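Local coordinates for protein glutamate racemase (Bacillus anthracis, PDB 2DWU) that belongs to the Asp/Glu/hydantoin racemase family of alpha/beta enzymes and is modelled with D-glutamic acid and a potassium ion, at residues A163-Q168 against P192-Y197; P175-D180 against K199-E204. All blocks are in the same frame, centred on the assembly; numbering follows the deposited sequence.

How the interactions relate
Interactions 1 and 2 lie at two levels of one helix pair, with centres about 13 Å apart. Both join helix 162-177 to helix 195-202. Along the chain, segments 163-168 and 175-180 come first, then strand 183-187, then 192-197 and 199-204, so the partners alternate. Early parts of the helices meet in interaction 1 and their C-terminal parts in interaction 2. These helices precede and follow strand 183-187 of the four-stranded parallel sheet, and are thus held together from the partly buried level of interaction 1, whose L194 side chain is about 11 Å from D-glutamic acid, to the surface contact of interaction 2.

Interaction 1: A163-Q168 against P192-Y197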
# COMPACT_ATOMS: atom_id res chain seq x y z
N ALA B 163 12.14 8.74 31.12
CA ALA B 163 11.13 9.41 31.92
C ALA B 163 10.68 10.69 31.22
O ALA B 163 9.50 11.02 31.19
CB ALA B 163 11.68 9.75 33.31
N TYR B 164 11.65 11.40 30.64
CA TYR B 164 11.36 12.65 29.95
C TYR B 164 10.57 12.37 28.69
O TYR B 164 9.62 13.10 28.35
CB TYR B 164 12.67 13.37 29.60
CG TYR B 164 12.44 14.76 29.04
CD1 TYR B 164 12.66 15.03 27.69
CD2 TYR B 164 11.94 15.77 29.85
CE1 TYR B 164 12.37 16.30 27.16
CE2 TYR B 164 11.64 17.02 29.34
CZ TYR B 164 11.86 17.28 27.99
OH TYR B 164 11.54 18.52 27.49
N VAL B 165 10.95 11.32 27.97
CA VAL B 165 10.26 10.98 26.72
C VAL B 165 8.81 10.62 27.05
O VAL B 165 7.88 11.09 26.41
CB VAL B 165 10.97 9.81 25.98
CG1 VAL B 165 10.19 9.47 24.69
CG2 VAL B 165 12.42 10.20 25.61
N THR B 166 8.61 9.81 28.08
CA THR B 166 7.26 9.43 28.45
C THR B 166 6.40 10.65 28.79
O THR B 166 5.25 10.72 28.39
CB THR B 166 7.25 8.48 29.65
OG1 THR B 166 7.93 7.27 29.30
CG2 THR B 166 5.81 8.13 30.04
N GLN B 167 6.96 11.61 29.53
CA GLN B 167 6.21 12.80 29.89
C GLN B 167 5.88 13.66 28.69
O GLN B 167 4.77 14.21 28.60
CB GLN B 167 6.98 13.64 30.91
CG GLN B 167 6.06 14.46 31.79
CD GLN B 167 5.20 13.58 32.70
OE1 GLN B 167 5.73 12.84 33.53
NE2 GLN B 167 3.88 13.65 32.55
N GLN B 168 6.83 13.78 27.77
CA GLN B 168 6.63 14.60 26.58
C GLN B 168 5.61 13.96 25.64
O GLN B 168 4.81 14.67 25.04
CB GLN B 168 7.95 14.87 25.86
CG GLN B 168 8.86 15.87 26.61
CD GLN B 168 8.13 17.12 27.05
OE1 GLN B 168 7.56 17.83 26.23
NE2 GLN B 168 8.13 17.39 28.34
N PRO B 192 8.49 7.40 14.28
CA PRO B 192 8.57 5.94 14.42
C PRO B 192 9.44 5.57 15.62
O PRO B 192 9.22 4.53 16.23
CB PRO B 192 9.21 5.49 13.11
CG PRO B 192 8.61 6.45 12.10
CD PRO B 192 8.69 7.80 12.87
N LEU B 193 10.43 6.38 15.96
CA LEU B 193 11.26 6.02 17.10
C LEU B 193 10.50 6.07 18.42
O LEU B 193 10.94 5.49 19.42
CB LEU B 193 12.50 6.91 17.16
CG LEU B 193 13.54 6.48 16.12
CD1 LEU B 193 14.84 7.22 16.39
CD2 LEU B 193 13.76 4.97 16.20
N LEU B 194 9.35 6.73 18.42
CA LEU B 194 8.54 6.86 19.63
C LEU B 194 7.36 5.92 19.61
O LEU B 194 6.49 6.03 20.48
CB LEU B 194 7.96 8.28 19.74
CG LEU B 194 8.95 9.43 19.82
CD1 LEU B 194 8.20 10.76 19.72
CD2 LEU B 194 9.73 9.33 21.13
N GLU B 195 7.32 5.02 18.64
CA GLU B 195 6.16 4.15 18.51
C GLU B 195 5.70 3.46 19.77
O GLU B 195 4.50 3.46 20.09
CB GLU B 195 6.35 3.12 17.39
CG GLU B 195 5.11 2.24 17.25
CD GLU B 195 5.10 1.40 15.99
OE1 GLU B 195 6.17 0.87 15.60
OE2 GLU B 195 4.01 1.26 15.39
N SER B 196 6.64 2.86 20.51
CA SER B 196 6.25 2.19 21.74
C SER B 196 5.59 3.10 22.74
O SER B 196 4.61 2.70 23.38
CB SER B 196 7.46 1.52 22.39
OG SER B 196 7.94 0.50 21.55
N TYR B 197 6.11 4.31 22.90
CA TYR B 197 5.56 5.26 23.86
C TYR B 197 4.16 5.65 23.45
O TYR B 197 3.26 5.75 24.28
CB TYR B 197 6.41 6.53 23.93
CG TYR B 197 7.79 6.34 24.49
CD1 TYR B 197 8.88 6.08 23.65
CD2 TYR B 197 8.01 6.39 25.86
CE1 TYR B 197 10.16 5.89 24.18
CE2 TYR B 197 9.28 6.20 26.40
CZ TYR B 197 10.34 5.95 25.55
OH TYR B 197 11.60 5.77 26.10
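T166 OG1 lies at the edge of the Y197 ring, 3.4 Å from Y197 CE2, while its hydrogen bond goes back to T162 O one turn earlier in the same helix. A chi1 of -62° puts the hydroxyl beside the backbone N, where it bonds T162 O and also packs at the ring edge. The contact pairs two helices on either side of strand 183-187 in the sequence of a parallel alpha/beta domain, and the nearest CA atoms, of T166 and Y197, are 6.4 Å apart. No hydrogen bond crosses between the segments; V165 supplies the main apolar link. Its CG1, anti to the backbone N (chi1 179°), lies over the centre of the Y197 ring, a CH-pi contact of 3.5 Å from V165 CG1 to the ring centroid and only 9° off the ring normal. L194, the N-cap residue of helix 195-202, adds a leucine methyl beside the same valine branch. Nearby, V154 and V155 of helix 151-157 touch V165 and L194 respectively, and V169 touches Y197. V165 CG1 is 3.6 Å from L194 CD2 and equally 3.6 Å from Y197 CE1.

Interaction 2: P175-D180 against K199-E204; sequences PLTKED and KKELGE
T177 and L202 meet methyl to methyl, T177 CG2 lying 3.9 Å from L202 CD2, with the two side chains crossing at about a right angle. At chi1 64° the threonine OG1 stands between the backbone N and the carbonyl carbon, hydrogen-bonded to L174 O, while CG2 is turned beside the backbone N and faces the leucine. The branch end of L202 comes nearer to T177 than its first bond would suggest. Here the kinked, weakly bonded C-terminal end of helix 162-177 lies beside the last turn of helix 195-202 at the surface of the parallel alpha/beta domain, and L176 and L202 both touch L184 of strand 183-187, while L173 also lies against L202. E201, next to L202 on helix 195-202, flanks the threonine methyl. Its chain bends at chi2 68°, and the carboxylate ends 4.2 Å from T177 CG2 at E201 OE1; its OE2 makes a salt bridge with K170 NZ of helix 162-177, while the side of T177 turned to it is the CG2 methyl. The backbone carbonyl E201 O is likewise 4.2 Å from T177 CG2. Just beyond, G203 N closes the last turn on K199 O at 2.9 Å, and G203 itself leaves helical geometry with positive phi.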
# COMPACT_ATOMS: atom_id res chain seq x y z
N PRO B 175 -4.39 15.82 23.85
CA PRO B 175 -5.58 16.20 23.06
C PRO B 175 -6.21 15.04 22.29
O PRO B 175 -7.45 14.98 22.15
CB PRO B 175 -5.04 17.28 22.14
CG PRO B 175 -3.96 17.94 22.98
CD PRO B 175 -3.26 16.71 23.55
N LEU B 176 -5.40 14.10 21.79
CA LEU B 176 -5.95 12.98 21.04
C LEU B 176 -6.56 11.91 21.91
O LEU B 176 -7.40 11.15 21.43
CB LEU B 176 -4.90 12.32 20.12
CG LEU B 176 -4.66 13.02 18.78
CD1 LEU B 176 -3.58 12.28 18.03
CD2 LEU B 176 -5.95 13.09 17.96
N THR B 177 -6.14 11.82 23.18
CA THR B 177 -6.71 10.80 24.07
C THR B 177 -8.17 11.16 24.34
O THR B 177 -8.95 10.30 24.75
CB THR B 177 -5.99 10.72 25.43
OG1 THR B 177 -6.16 11.95 26.15
CG2 THR B 177 -4.49 10.40 25.24
N LYS B 178 -8.52 12.42 24.09
CA LYS B 178 -9.89 12.90 24.33
C LYS B 178 -10.77 12.69 23.12
O LYS B 178 -11.99 12.85 23.20
CB LYS B 178 -9.89 14.39 24.65
CG LYS B 178 -9.17 14.76 25.93
CD LYS B 178 -9.16 16.25 26.10
CE LYS B 178 -8.40 16.64 27.36
NZ LYS B 178 -8.26 18.11 27.47
N GLU B 179 -10.15 12.37 21.99
CA GLU B 179 -10.90 12.20 20.76
C GLU B 179 -11.15 10.74 20.43
O GLU B 179 -10.42 9.85 20.82
CB GLU B 179 -10.14 12.87 19.62
CG GLU B 179 -9.85 14.35 19.85
CD GLU B 179 -11.08 15.23 19.80
OE1 GLU B 179 -10.95 16.45 20.10
OE2 GLU B 179 -12.18 14.73 19.47
N ASP B 180 -12.23 10.52 19.68
CA ASP B 180 -12.58 9.19 19.25
C ASP B 180 -11.89 8.93 17.90
O ASP B 180 -12.29 9.46 16.86
CB ASP B 180 -14.11 9.14 19.09
CG ASP B 180 -14.61 7.78 18.65
OD1 ASP B 180 -13.83 6.81 18.55
OD2 ASP B 180 -15.85 7.68 18.41
N LYS B 199 1.98 4.02 21.49
CA LYS B 199 1.04 2.91 21.64
C LYS B 199 0.60 2.79 23.08
O LYS B 199 -0.57 2.54 23.37
CB LYS B 199 1.67 1.59 21.21
CG LYS B 199 2.01 1.50 19.75
CD LYS B 199 2.63 0.17 19.37
CE LYS B 199 2.60 0.00 17.85
NZ LYS B 199 3.22 -1.27 17.39
N LYS B 200 1.55 2.94 24.00
CA LYS B 200 1.23 2.85 25.42
C LYS B 200 0.26 3.94 25.84
O LYS B 200 -0.65 3.72 26.66
CB LYS B 200 2.52 2.97 26.24
CG LYS B 200 2.30 3.14 27.74
CD LYS B 200 1.75 1.88 28.39
CE LYS B 200 2.81 0.81 28.48
NZ LYS B 200 3.44 0.56 27.15
N GLU B 201 0.43 5.13 25.27
CA GLU B 201 -0.42 6.26 25.60
C GLU B 201 -1.83 6.19 24.99
O GLU B 201 -2.80 6.56 25.64
CB GLU B 201 0.28 7.56 25.18
CG GLU B 201 -0.39 8.83 25.68
CD GLU B 201 -0.28 9.00 27.21
OE1 GLU B 201 -1.20 9.60 27.80
OE2 GLU B 201 0.73 8.56 27.81
N LEU B 202 -1.94 5.71 23.75
CA LEU B 202 -3.25 5.65 23.11
C LEU B 202 -4.02 4.36 23.28
O LEU B 202 -5.25 4.36 23.16
CB LEU B 202 -3.11 5.96 21.62
CG LEU B 202 -2.58 7.38 21.33
CD1 LEU B 202 -2.53 7.62 19.82
CD2 LEU B 202 -3.46 8.42 22.00
N GLY B 203 -3.32 3.27 23.56
CA GLY B 203 -4.01 2.01 23.75
C GLY B 203 -4.03 1.10 22.54
O GLY B 203 -3.71 1.51 21.42
N GLU B 204 -4.43 -0.14 22.78
CA GLU B 204 -4.52 -1.20 21.78
C GLU B 204 -5.53 -0.94 20.66
O GLU B 204 -5.40 -1.49 19.58
CB GLU B 204 -4.92 -2.51 22.46
CG GLU B 204 -3.98 -2.95 23.55
CD GLU B 204 -2.76 -3.68 23.01
OE1 GLU B 204 -2.08 -3.12 22.12
OE2 GLU B 204 -2.48 -4.80 23.49